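PDB 3K01: Acarbose/maltose binding protein GacH from Streptomyces glaucescens, which serves as the solute receptor of an ABC transporter, binding acarbose and an acarbose homolog and probably maltose. Local coordinates for residues D214-A217 with G218-A221; R220-R223 with V224-D227; A398-G401 with D402-K406; W191-P194 with Y195-E199; E377-R380 with L381-N385. All blocks are in the same frame, centred on the assembly; numbering follows the deposited sequence.

In the fold
Along the chain the order is interaction 4, on helix 193-198, then interactions 1 and 2 on helix 216-230, where they share R220 and A221, then interaction 5 on helix 376-387 and interaction 3 on helix 393-407. All lie on one side of the chain's centre, with interaction 4 closest to it at about 14 Å and interaction 3 farthest at about 24 Å, centre to centre. Y222 ties interaction 2 to interactions 3, 4 and 5 at once, and salt bridges R220-E199 and D214-R405 join interaction 1 to interactions 4 and 3. Two C-terminal helices thus pack against helices from the middle of the chain, forming one cluster of packed helices within a solute-binding fold.

Interaction 1: D214-A217 with G218-A221; sequences DDEA and GVRA
In the conformer described, the carboxylate of D215 accepts a hydrogen bond from the backbone of G218, with G218 N 3.2 Å from D215 OD1 and approaching nearly along the C-O axis. This is an N-cap: D215 stands immediately before helix 216-230, and its chi1 of 66° sets CG between its own N and carbonyl carbon, turning OD1 back over the first turn. The D215 carbonyl adds the first regular helical bond, from V219 N at 3.2 Å to D215 O, lying in the carbonyl plane, while G218 N makes a second, weak bond to the same oxygen. One residue on, R220 N reaches E216 O at 2.9 Å, and A221 N follows with A217 O.

Beyond the backbone, E216 and V219 run side by side in the same direction. The E216 chain bends at chi2 (-57°), which brings its OE1 to 3.6 Å from V219 CB, so the carboxylate rests against the isopropyl group. R220 folds the other way, and its guanidinium lays one face over the start of the helix, with R220 NH1 3.6 Å from A217 CA and E216 O near the rim of that face. Its charge is answered elsewhere, by a salt bridge from R220 NE to E199.

V219 packs on P393, D394 and A397 of helix 393-407, to which D214 is also joined through a salt bridge with R405. A217 lies against E199 and A221 against F192, so this N-terminal turn also touches the residues flanking helix 193-198.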
loop_
_atom_site.group_PDB
_atom_site.type_symbol
_atom_site.label_atom_id
_atom_site.label_comp_id
_atom_site.label_asym_id
_atom_site.label_seq_id
_atom_site.Cartn_x
_atom_site.Cartn_y
_atom_site.Cartn_z
ATOM N N ASP A 214 -15.450 12.791 -8.602
ATOM C CA ASP A 214 -16.871 13.146 -8.612
ATOM C C ASP A 214 -17.564 12.818 -9.925
ATOM O O ASP A 214 -18.672 13.335 -10.190
ATOM C CB ASP A 214 -17.105 14.605 -8.195
ATOM C CG ASP A 214 -16.324 15.601 -9.034
ATOM O OD1 ASP A 214 -15.549 15.205 -9.923
ATOM O OD2 ASP A 214 -16.545 16.813 -8.808
ATOM N N ASP A 215 -16.940 12.009 -10.782
ATOM C CA ASP A 215 -17.709 11.506 -11.903
ATOM C C ASP A 215 -18.665 10.411 -11.410
ATOM O O ASP A 215 -18.752 10.137 -10.205
ATOM C CB ASP A 215 -16.805 11.042 -13.025
ATOM C CG ASP A 215 -15.989 9.849 -12.655
ATOM O OD1 ASP A 215 -16.299 9.186 -11.626
ATOM O OD2 ASP A 215 -15.026 9.577 -13.405
ATOM N N GLU A 216 -19.443 9.839 -12.317
ATOM C CA GLU A 216 -20.470 8.925 -11.855
ATOM C C GLU A 216 -19.919 7.702 -11.143
ATOM O O GLU A 216 -20.581 7.170 -10.243
ATOM C CB GLU A 216 -21.450 8.555 -12.960
ATOM C CG GLU A 216 -22.558 9.644 -13.110
ATOM C CD GLU A 216 -23.374 9.937 -11.808
ATOM O OE1 GLU A 216 -23.659 9.009 -11.015
ATOM O OE2 GLU A 216 -23.753 11.113 -11.585
ATOM N N ALA A 217 -18.724 7.254 -11.517
ATOM C CA ALA A 217 -18.102 6.135 -10.803
ATOM C C ALA A 217 -17.888 6.455 -9.334
ATOM O O ALA A 217 -18.062 5.599 -8.479
ATOM C CB ALA A 217 -16.792 5.753 -11.449
ATOM N N GLY A 218 -17.510 7.690 -9.019
ATOM C CA GLY A 218 -17.329 8.086 -7.629
ATOM C C GLY A 218 -18.639 8.118 -6.861
ATOM O O GLY A 218 -18.732 7.667 -5.699
ATOM N N VAL A 219 -19.691 8.626 -7.507
ATOM C CA VAL A 219 -21.008 8.606 -6.872
ATOM C C VAL A 219 -21.415 7.165 -6.587
ATOM O O VAL A 219 -21.845 6.838 -5.482
ATOM C CB VAL A 219 -22.053 9.261 -7.796
ATOM C CG1 VAL A 219 -23.465 9.100 -7.203
ATOM C CG2 VAL A 219 -21.721 10.729 -8.045
ATOM N N ARG A 220 -21.254 6.299 -7.585
ATOM C CA ARG A 220 -21.608 4.885 -7.408
ATOM C C ARG A 220 -20.815 4.255 -6.280
ATOM O O ARG A 220 -21.348 3.413 -5.566
ATOM C CB ARG A 220 -21.388 4.061 -8.674
ATOM C CG ARG A 220 -22.410 4.340 -9.780
ATOM C CD ARG A 220 -22.349 3.261 -10.838
ATOM N NE ARG A 220 -21.005 3.066 -11.415
ATOM C CZ ARG A 220 -20.537 3.718 -12.476
ATOM N NH1 ARG A 220 -19.313 3.478 -12.933
ATOM N NH2 ARG A 220 -21.312 4.613 -13.097
ATOM N N ALA A 221 -19.547 4.617 -6.119
ATOM C CA ALA A 221 -18.744 4.024 -5.048
ATOM C C ALA A 221 -19.290 4.387 -3.666
ATOM O O ALA A 221 -19.373 3.513 -2.776
ATOM C CB ALA A 221 -17.312 4.444 -5.190
#

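Interaction 2: R220-R223 with V224-D227; sequences RAYR and VIKD
I225 reaches back over the carbonyl of Y222, its CG1 lying 3.2 Å from Y222 O. Its chi1 of 67° tucks CG1 in between the two main-chain branches at CA, and from there the terminal CD1 comes to 4.4 Å from Y222 CD1, a loose apolar touch at the tyrosine ring. This is an i to i+3 pairing on one face of an alpha-helix, the middle of helix 216-230, and the face is buried: M383 of helix 376-387 packs on I225, and F192 stacks on the ring of Y222. The Y222 hydroxyl is held by a hydrogen bond with T400 of helix 393-407.

The backbone keeps regular i to i+4 bonding, but unevenly. V224 N meets R220 O at 2.8 Å and D227 N meets R223 O at 2.9 Å, whereas on the buried side I225 N is 3.3 Å from A221 O and the bond from K226 N to Y222 O is weak. K226 and D227 direct their charged ends away from this turn, to the carbonyl of L387 and to K167. V224, which packs on Y195, sets its CG2 beside its own N, and that methyl lies 3.2 Å from R220 O.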
loop_
_atom_site.group_PDB
_atom_site.type_symbol
_atom_site.label_atom_id
_atom_site.label_comp_id
_atom_site.label_asym_id
_atom_site.label_seq_id
_atom_site.Cartn_x
_atom_site.Cartn_y
_atom_site.Cartn_z
ATOM N N ARG A 220 -21.254 6.299 -7.585
ATOM C CA ARG A 220 -21.608 4.885 -7.408
ATOM C C ARG A 220 -20.815 4.255 -6.280
ATOM O O ARG A 220 -21.348 3.413 -5.566
ATOM C CB ARG A 220 -21.388 4.061 -8.674
ATOM C CG ARG A 220 -22.410 4.340 -9.780
ATOM C CD ARG A 220 -22.349 3.261 -10.838
ATOM N NE ARG A 220 -21.005 3.066 -11.415
ATOM C CZ ARG A 220 -20.537 3.718 -12.476
ATOM N NH1 ARG A 220 -19.313 3.478 -12.933
ATOM N NH2 ARG A 220 -21.312 4.613 -13.097
ATOM N N ALA A 221 -19.547 4.617 -6.119
ATOM C CA ALA A 221 -18.744 4.024 -5.048
ATOM C C ALA A 221 -19.290 4.387 -3.666
ATOM O O ALA A 221 -19.373 3.513 -2.776
ATOM C CB ALA A 221 -17.312 4.444 -5.190
ATOM N N TYR A 222 -19.641 5.661 -3.456
ATOM C CA TYR A 222 -20.286 6.008 -2.202
ATOM C C TYR A 222 -21.623 5.276 -2.023
ATOM O O TYR A 222 -21.980 4.890 -0.897
ATOM C CB TYR A 222 -20.453 7.523 -2.079
ATOM C CG TYR A 222 -19.184 8.289 -1.769
ATOM C CD1 TYR A 222 -18.549 8.155 -0.537
ATOM C CD2 TYR A 222 -18.632 9.176 -2.706
ATOM C CE1 TYR A 222 -17.411 8.898 -0.234
ATOM C CE2 TYR A 222 -17.491 9.916 -2.404
ATOM C CZ TYR A 222 -16.881 9.753 -1.176
ATOM O OH TYR A 222 -15.763 10.476 -0.815
ATOM N N ARG A 223 -22.371 5.096 -3.114
ATOM C CA ARG A 223 -23.628 4.349 -3.031
ATOM C C ARG A 223 -23.394 2.895 -2.643
ATOM O O ARG A 223 -24.153 2.338 -1.862
ATOM C CB ARG A 223 -24.378 4.433 -4.355
ATOM C CG ARG A 223 -25.809 3.917 -4.286
ATOM C CD ARG A 223 -26.564 4.161 -5.575
ATOM N NE ARG A 223 -26.734 5.588 -5.816
ATOM C CZ ARG A 223 -26.260 6.249 -6.871
ATOM N NH1 ARG A 223 -25.571 5.621 -7.826
ATOM N NH2 ARG A 223 -26.501 7.545 -6.974
ATOM N N VAL A 224 -22.359 2.272 -3.196
ATOM C CA VAL A 224 -22.075 0.855 -2.896
ATOM C C VAL A 224 -21.821 0.641 -1.418
ATOM O O VAL A 224 -22.351 -0.315 -0.822
ATOM C CB VAL A 224 -20.846 0.373 -3.721
ATOM C CG1 VAL A 224 -20.242 -0.943 -3.157
ATOM C CG2 VAL A 224 -21.209 0.206 -5.178
ATOM N N ILE A 225 -21.037 1.505 -0.791
ATOM C CA ILE A 225 -20.714 1.252 0.605
ATOM C C ILE A 225 -21.957 1.389 1.482
ATOM O O ILE A 225 -22.163 0.607 2.411
ATOM C CB ILE A 225 -19.526 2.116 1.130
ATOM C CG1 ILE A 225 -19.863 3.626 1.201
ATOM C CG2 ILE A 225 -18.258 1.830 0.321
ATOM C CD1 ILE A 225 -18.758 4.441 1.860
ATOM N N LYS A 226 -22.800 2.375 1.178
ATOM C CA LYS A 226 -24.027 2.525 1.965
ATOM C C LYS A 226 -24.997 1.368 1.727
ATOM O O LYS A 226 -25.643 0.900 2.670
ATOM C CB LYS A 226 -24.689 3.855 1.604
ATOM C CG LYS A 226 -25.890 4.254 2.504
ATOM C CD LYS A 226 -25.556 4.208 3.975
ATOM C CE LYS A 226 -26.609 4.925 4.816
ATOM N NZ LYS A 226 -26.452 4.654 6.287
ATOM N N ASP A 227 -25.082 0.896 0.499
ATOM C CA ASP A 227 -25.928 -0.243 0.190
ATOM C C ASP A 227 -25.441 -1.497 0.920
ATOM O O ASP A 227 -26.267 -2.298 1.386
ATOM C CB ASP A 227 -25.997 -0.522 -1.323
ATOM C CG ASP A 227 -26.736 -1.818 -1.646
ATOM O OD1 ASP A 227 -27.965 -1.853 -1.487
ATOM O OD2 ASP A 227 -26.070 -2.763 -2.054
#

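Interaction 3: A398-G401 with D402-K406; sequences ANTG and DAYRK
D402 opens the second half with its N bonded to A398 O at 2.8 Å, and its side chain folds back over the same carbonyl, CG lying 3.3 Å from A398 O. The chi1 of -74° places CG beside the backbone N, which sends the carboxylate toward the preceding turn. There, in the D402 conformer described, one water donates to both side chains, 2.7 Å from D402 OD2 and 3.2 Å from N399 OD1, bridging residues three apart. The amide nitrogen of N399 is hydrogen-bonded to Q382.

A403 bonds through its N to N399 O, and its methyl packs on P378 of helix 376-387. These are the i to i+4 bonds of an unbroken alpha-helix, 393-407, near the C-terminus of the chain, and helix 376-387, which precedes it, lies alongside.

Y404 N follows with a bond to T400 O. Its ring lies beside T400, the two side chains pointing the same way, and T400 CG2 sits over the ring face in a CH-pi contact, 4.2 Å from the centroid and 27° off the normal. With CG2 anti to the T400 nitrogen, OG1 turns back to A396 O. Y404 OH is hydrogen-bonded to L375 O.

R405 N reaches G401 O at 2.9 Å. In one of its two conformers, the extended chain carries the guanidinium toward K412 OXT, with R405 NH1 passing 3.3 Å from G401 C.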
loop_
_atom_site.group_PDB
_atom_site.type_symbol
_atom_site.label_atom_id
_atom_site.label_comp_id
_atom_site.label_asym_id
_atom_site.label_seq_id
_atom_site.Cartn_x
_atom_site.Cartn_y
_atom_site.Cartn_z
ATOM N N ALA A 398 -19.582 15.131 -4.870
ATOM C CA ALA A 398 -19.396 16.555 -5.178
ATOM C C ALA A 398 -18.503 17.244 -4.152
ATOM O O ALA A 398 -17.600 18.028 -4.512
ATOM C CB ALA A 398 -20.767 17.241 -5.248
ATOM N N ASN A 399 -18.714 16.945 -2.878
ATOM C CA ASN A 399 -17.911 17.549 -1.823
ATOM C C ASN A 399 -16.452 17.099 -1.946
ATOM O O ASN A 399 -15.523 17.886 -1.738
ATOM C CB ASN A 399 -18.420 17.123 -0.444
ATOM C CG ASN A 399 -19.687 17.836 -0.033
ATOM O OD1 ASN A 399 -20.066 18.861 -0.616
ATOM N ND2 ASN A 399 -20.350 17.306 0.968
ATOM N N THR A 400 -16.259 15.827 -2.293
ATOM C CA THR A 400 -14.897 15.293 -2.441
ATOM C C THR A 400 -14.219 16.028 -3.611
ATOM O O THR A 400 -13.080 16.476 -3.510
ATOM C CB THR A 400 -14.902 13.770 -2.689
ATOM O OG1 THR A 400 -15.704 13.122 -1.692
ATOM C CG2 THR A 400 -13.499 13.190 -2.569
ATOM N N GLY A 401 -14.928 16.157 -4.724
ATOM C CA GLY A 401 -14.376 16.827 -5.907
ATOM C C GLY A 401 -14.065 18.289 -5.642
ATOM O O GLY A 401 -13.029 18.796 -6.076
ATOM N N ASP A 402 -14.944 18.976 -4.920
ATOM C CA ASP A 402 -14.715 20.379 -4.606
ATOM C C ASP A 402 -13.482 20.525 -3.738
ATOM O O ASP A 402 -12.679 21.433 -3.954
ATOM C CB ASP A 402 -15.917 20.995 -3.896
ATOM C CG ASP A 402 -17.080 21.252 -4.824
ATOM O OD1 ASP A 402 -16.934 21.079 -6.054
ATOM O OD2 ASP A 402 -18.150 21.632 -4.308
ATOM N N ALA A 403 -13.322 19.644 -2.744
ATOM C CA ALA A 403 -12.155 19.697 -1.887
ATOM C C ALA A 403 -10.909 19.447 -2.742
ATOM O O ALA A 403 -9.870 20.102 -2.538
ATOM C CB ALA A 403 -12.268 18.674 -0.753
ATOM N N TYR A 404 -10.977 18.524 -3.700
ATOM C CA TYR A 404 -9.803 18.268 -4.560
ATOM C C TYR A 404 -9.472 19.485 -5.427
ATOM O O TYR A 404 -8.290 19.835 -5.559
ATOM C CB TYR A 404 -10.002 17.059 -5.460
ATOM C CG TYR A 404 -9.910 15.711 -4.767
ATOM C CD1 TYR A 404 -9.901 15.593 -3.381
ATOM C CD2 TYR A 404 -9.885 14.564 -5.521
ATOM C CE1 TYR A 404 -9.836 14.314 -2.786
ATOM C CE2 TYR A 404 -9.830 13.301 -4.929
ATOM C CZ TYR A 404 -9.783 13.195 -3.575
ATOM O OH TYR A 404 -9.720 11.952 -2.988
ATOM N N ARG A 405 -10.471 20.148 -6.014
ATOM C CA ARG A 405 -10.199 21.349 -6.825
ATOM C C ARG A 405 -9.573 22.451 -5.977
ATOM O O ARG A 405 -8.722 23.212 -6.450
ATOM C CB ARG A 405 -11.467 21.827 -7.545
ATOM C CG ARG A 405 -11.922 20.830 -8.593
ATOM C CD ARG A 405 -13.156 21.234 -9.408
ATOM N NE ARG A 405 -13.553 20.111 -10.263
ATOM C CZ ARG A 405 -14.393 19.144 -9.894
ATOM N NH1 ARG A 405 -14.978 19.189 -8.707
ATOM N NH2 ARG A 405 -14.681 18.154 -10.726
ATOM N N LYS A 406 -9.960 22.542 -4.714
ATOM C CA LYS A 406 -9.371 23.540 -3.826
ATOM C C LYS A 406 -7.918 23.205 -3.475
ATOM O O LYS A 406 -7.071 24.109 -3.383
ATOM C CB LYS A 406 -10.210 23.686 -2.560
ATOM C CG LYS A 406 -11.483 24.477 -2.769
ATOM C CD LYS A 406 -12.347 24.461 -1.522
ATOM C CE LYS A 406 -13.416 25.552 -1.574
ATOM N NZ LYS A 406 -14.532 25.223 -2.504
HETATM O O HOH W 1 -19.247 21.703 -1.827
#

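Interaction 4: W191-P194 with Y195-E199; sequences WFLP and YLYGE
L193 and Y197 lie side by side and point the same way, with L193 CB 3.7 Å from Y197 CE2 and L193 CD1 near the phenol oxygen. Because Y197 CG stands beside its own N (chi1 -59°), the ring leans back over the first turn, and L193 O sits over one face, 3.2 Å from Y197 CD2. On the next flank F192 and L196 make an oblique contact, F192 CE2 coming to 4.1 Å from L196 CB. L193 and L196 also meet through their CD2 methyls.

The side chains project from the backbone of the short helix 193-198. Y197 N meets L193 O at 2.9 Å in a nearly straight bond along the C=O direction, L196 N meets F192 O, and G198 N meets P194 O at 2.8 Å. Y195 N adds a weak bond to F192 O, and its ring comes obliquely near W191 O, with Y195 CE2 3.6 Å away.

At the polar margin W191 NE1 is bonded to V258 O, and E199 OE1 to S288 OG. The touching residues are all buried and mostly apolar or aromatic, which implies a turn packed against helices 216-230 and 376-387 and strand 293-302, with F192 O, L193 O and P194 O each accepting a bond from the following turn.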
loop_
_atom_site.group_PDB
_atom_site.type_symbol
_atom_site.label_atom_id
_atom_site.label_comp_id
_atom_site.label_asym_id
_atom_site.label_seq_id
_atom_site.Cartn_x
_atom_site.Cartn_y
_atom_site.Cartn_z
ATOM N N TRP A 191 -9.633 2.359 2.766
ATOM C CA TRP A 191 -10.591 1.288 2.540
ATOM C C TRP A 191 -11.749 1.668 1.641
ATOM O O TRP A 191 -12.525 0.796 1.261
ATOM C CB TRP A 191 -11.108 0.737 3.876
ATOM C CG TRP A 191 -10.187 -0.329 4.518
ATOM C CD1 TRP A 191 -10.445 -1.675 4.574
ATOM C CD2 TRP A 191 -8.928 -0.138 5.191
ATOM N NE1 TRP A 191 -9.422 -2.319 5.225
ATOM C CE2 TRP A 191 -8.472 -1.415 5.608
ATOM C CE3 TRP A 191 -8.135 0.981 5.471
ATOM C CZ2 TRP A 191 -7.256 -1.596 6.290
ATOM C CZ3 TRP A 191 -6.928 0.804 6.148
ATOM C CH2 TRP A 191 -6.499 -0.472 6.548
ATOM N N PHE A 192 -11.878 2.944 1.280
ATOM C CA PHE A 192 -12.837 3.303 0.260
ATOM C C PHE A 192 -12.359 2.936 -1.142
ATOM O O PHE A 192 -13.162 2.682 -2.045
ATOM C CB PHE A 192 -13.121 4.818 0.354
ATOM C CG PHE A 192 -14.097 5.325 -0.654
ATOM C CD1 PHE A 192 -15.438 4.969 -0.564
ATOM C CD2 PHE A 192 -13.693 6.178 -1.669
ATOM C CE1 PHE A 192 -16.379 5.490 -1.491
ATOM C CE2 PHE A 192 -14.649 6.700 -2.599
ATOM C CZ PHE A 192 -15.961 6.343 -2.499
ATOM N N LEU A 193 -11.036 2.966 -1.326
ATOM C CA LEU A 193 -10.496 2.897 -2.663
ATOM C C LEU A 193 -10.868 1.630 -3.444
ATOM O O LEU A 193 -11.174 1.723 -4.632
ATOM C CB LEU A 193 -8.978 3.179 -2.662
ATOM C CG LEU A 193 -8.610 4.583 -2.161
ATOM C CD1 LEU A 193 -7.092 4.726 -2.098
ATOM C CD2 LEU A 193 -9.167 5.667 -3.085
ATOM N N PRO A 194 -10.902 0.449 -2.803
ATOM C CA PRO A 194 -11.372 -0.717 -3.580
ATOM C C PRO A 194 -12.752 -0.537 -4.203
ATOM O O PRO A 194 -12.991 -1.003 -5.314
ATOM C CB PRO A 194 -11.400 -1.833 -2.519
ATOM C CG PRO A 194 -10.298 -1.449 -1.576
ATOM C CD PRO A 194 -10.461 0.055 -1.442
ATOM N N TYR A 195 -13.653 0.127 -3.476
ATOM C CA TYR A 195 -14.990 0.385 -4.022
ATOM C C TYR A 195 -14.974 1.372 -5.179
ATOM O O TYR A 195 -15.700 1.200 -6.163
ATOM C CB TYR A 195 -15.960 0.838 -2.911
ATOM C CG TYR A 195 -16.057 -0.225 -1.836
ATOM C CD1 TYR A 195 -16.670 -1.452 -2.069
ATOM C CD2 TYR A 195 -15.479 -0.018 -0.609
ATOM C CE1 TYR A 195 -16.704 -2.435 -1.077
ATOM C CE2 TYR A 195 -15.507 -0.976 0.384
ATOM C CZ TYR A 195 -16.138 -2.179 0.128
ATOM O OH TYR A 195 -16.113 -3.154 1.118
ATOM N N LEU A 196 -14.130 2.404 -5.065
ATOM C CA LEU A 196 -13.971 3.358 -6.151
ATOM C C LEU A 196 -13.426 2.656 -7.404
ATOM O O LEU A 196 -13.983 2.782 -8.501
ATOM C CB LEU A 196 -13.057 4.492 -5.720
ATOM C CG LEU A 196 -12.836 5.569 -6.803
ATOM C CD1 LEU A 196 -14.145 6.282 -7.181
ATOM C CD2 LEU A 196 -11.816 6.536 -6.310
ATOM N N TYR A 197 -12.357 1.867 -7.233
ATOM C CA TYR A 197 -11.757 1.164 -8.368
ATOM C C TYR A 197 -12.750 0.137 -8.925
ATOM O O TYR A 197 -12.806 -0.092 -10.138
ATOM C CB TYR A 197 -10.450 0.494 -7.924
ATOM C CG TYR A 197 -9.407 1.437 -7.366
ATOM C CD1 TYR A 197 -9.282 2.757 -7.819
ATOM C CD2 TYR A 197 -8.560 1.019 -6.349
ATOM C CE1 TYR A 197 -8.305 3.596 -7.302
ATOM C CE2 TYR A 197 -7.597 1.829 -5.847
ATOM C CZ TYR A 197 -7.481 3.139 -6.290
ATOM O OH TYR A 197 -6.488 3.954 -5.773
ATOM N N GLY A 198 -13.540 -0.466 -8.037
ATOM C CA GLY A 198 -14.526 -1.449 -8.484
ATOM C C GLY A 198 -15.596 -0.836 -9.391
ATOM O O GLY A 198 -16.231 -1.541 -10.179
ATOM N N GLU A 199 -15.821 0.470 -9.247
ATOM C CA GLU A 199 -16.759 1.170 -10.122
ATOM C C GLU A 199 -16.076 1.758 -11.340
ATOM O O GLU A 199 -16.697 2.495 -12.125
ATOM C CB GLU A 199 -17.489 2.260 -9.335
ATOM C CG GLU A 199 -18.393 1.702 -8.240
ATOM C CD GLU A 199 -19.293 0.610 -8.766
ATOM O OE1 GLU A 199 -20.043 0.912 -9.729
ATOM O OE2 GLU A 199 -19.254 -0.534 -8.267
#

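Interaction 5: E377-R380 with L381-N385; sequences EPIR and LQMAN
Four backbone bonds join the E377-R380 turn to L381-N385, the i to i+4 pattern of an alpha-helix, here helix 376-387. L381 N lies 3.0 Å from E377 O and points nearly straight at it, Q382 N bonds to P378 O and A384 N to R380 O. The tightest is M383 N to I379 O, at 2.8 Å.

The charged interaction lies one turn back, within the first segment, and shapes how R380 meets L381. R380 grips E377 side-on with two nitrogens, NE at 2.9 Å from E377 OE1 and NH2 at 2.8 Å from E377 OE2. Both oxygens lie close to the guanidinium plane, yet the nitrogens meet the carboxylate from above its own plane, by 37° at OE1, so the two flat groups are tilted against each other. The R380 chain bends at chi3 (63°) to fold toward E377, and this turns one guanidinium face over L381 N. The charged pair thereby fixes the rotation of the arginine head, and NH2 also passes 4.2 Å from L381 CB.

Apolar packing takes the inner side. P378 rests on Y404 of helix 393-407, while I379 and M383 face F192, and M383 and Q382 also touch Y222 of helix 216-230. M383 bends at chi3 (39°), and its terminal methyl returns toward the preceding turn, with M383 CE 4.3 Å from I379 CG2.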
loop_
_atom_site.group_PDB
_atom_site.type_symbol
_atom_site.label_atom_id
_atom_site.label_comp_id
_atom_site.label_asym_id
_atom_site.label_seq_id
_atom_site.Cartn_x
_atom_site.Cartn_y
_atom_site.Cartn_z
ATOM N N GLU A 377 -8.115 12.831 3.129
ATOM C CA GLU A 377 -8.986 13.412 4.135
ATOM C C GLU A 377 -10.409 13.719 3.626
ATOM O O GLU A 377 -11.368 13.424 4.327
ATOM C CB GLU A 377 -8.326 14.620 4.817
ATOM C CG GLU A 377 -9.261 15.335 5.774
ATOM C CD GLU A 377 -9.522 14.554 7.062
ATOM O OE1 GLU A 377 -9.091 13.404 7.233
ATOM O OE2 GLU A 377 -10.196 15.101 7.947
ATOM N N PRO A 378 -10.564 14.284 2.417
ATOM C CA PRO A 378 -11.931 14.508 1.943
ATOM C C PRO A 378 -12.727 13.223 1.803
ATOM O O PRO A 378 -13.915 13.185 2.128
ATOM C CB PRO A 378 -11.745 15.225 0.602
ATOM C CG PRO A 378 -10.388 15.916 0.759
ATOM C CD PRO A 378 -9.562 14.872 1.497
ATOM N N ILE A 379 -12.082 12.147 1.360
ATOM C CA ILE A 379 -12.752 10.855 1.311
ATOM C C ILE A 379 -13.146 10.398 2.709
ATOM O O ILE A 379 -14.256 9.902 2.908
ATOM C CB ILE A 379 -11.857 9.799 0.667
ATOM C CG1 ILE A 379 -11.608 10.133 -0.795
ATOM C CG2 ILE A 379 -12.451 8.374 0.833
ATOM C CD1 ILE A 379 -10.601 9.183 -1.469
ATOM N N ARG A 380 -12.253 10.533 3.679
ATOM C CA ARG A 380 -12.568 10.069 5.024
ATOM C C ARG A 380 -13.836 10.765 5.522
ATOM O O ARG A 380 -14.762 10.116 6.016
ATOM C CB ARG A 380 -11.450 10.359 5.999
ATOM C CG ARG A 380 -11.755 9.801 7.396
ATOM C CD ARG A 380 -10.865 10.420 8.458
ATOM N NE ARG A 380 -11.127 11.861 8.548
ATOM C CZ ARG A 380 -12.203 12.400 9.134
ATOM N NH1 ARG A 380 -13.127 11.641 9.730
ATOM N NH2 ARG A 380 -12.363 13.713 9.095
ATOM N N LEU A 381 -13.880 12.093 5.389
ATOM C CA LEU A 381 -15.016 12.850 5.887
ATOM C C LEU A 381 -16.313 12.475 5.172
ATOM O O LEU A 381 -17.357 12.224 5.833
ATOM C CB LEU A 381 -14.725 14.335 5.692
ATOM C CG LEU A 381 -15.826 15.266 6.187
ATOM C CD1 LEU A 381 -16.141 15.060 7.673
ATOM C CD2 LEU A 381 -15.420 16.689 5.897
ATOM N N GLN A 382 -16.269 12.435 3.842
ATOM C CA GLN A 382 -17.448 12.155 3.084
ATOM C C GLN A 382 -17.917 10.719 3.225
ATOM O O GLN A 382 -19.138 10.470 3.321
ATOM C CB GLN A 382 -17.304 12.548 1.608
ATOM C CG GLN A 382 -16.969 14.046 1.361
ATOM C CD GLN A 382 -17.890 14.975 2.106
ATOM O OE1 GLN A 382 -19.103 14.780 2.081
ATOM N NE2 GLN A 382 -17.336 16.000 2.740
ATOM N N MET A 383 -16.993 9.757 3.273
ATOM C CA MET A 383 -17.434 8.379 3.481
ATOM C C MET A 383 -18.100 8.224 4.850
ATOM O O MET A 383 -19.104 7.505 4.959
ATOM C CB MET A 383 -16.293 7.378 3.314
ATOM C CG MET A 383 -16.666 5.942 3.816
ATOM S SD MET A 383 -15.356 4.731 3.557
ATOM C CE MET A 383 -14.065 5.957 4.006
ATOM N N ALA A 384 -17.561 8.867 5.878
ATOM C CA ALA A 384 -18.183 8.817 7.194
ATOM C C ALA A 384 -19.589 9.382 7.148
ATOM O O ALA A 384 -20.526 8.803 7.719
ATOM C CB ALA A 384 -17.336 9.566 8.212
ATOM N N ASN A 385 -19.758 10.499 6.457
ATOM C CA ASN A 385 -21.045 11.157 6.419
ATOM C C ASN A 385 -22.060 10.397 5.576
ATOM O O ASN A 385 -23.257 10.498 5.830
ATOM C CB ASN A 385 -20.873 12.617 5.998
ATOM C CG ASN A 385 -20.135 13.435 7.054
ATOM O OD1 ASN A 385 -19.826 12.958 8.163
ATOM N ND2 ASN A 385 -19.829 14.668 6.700
#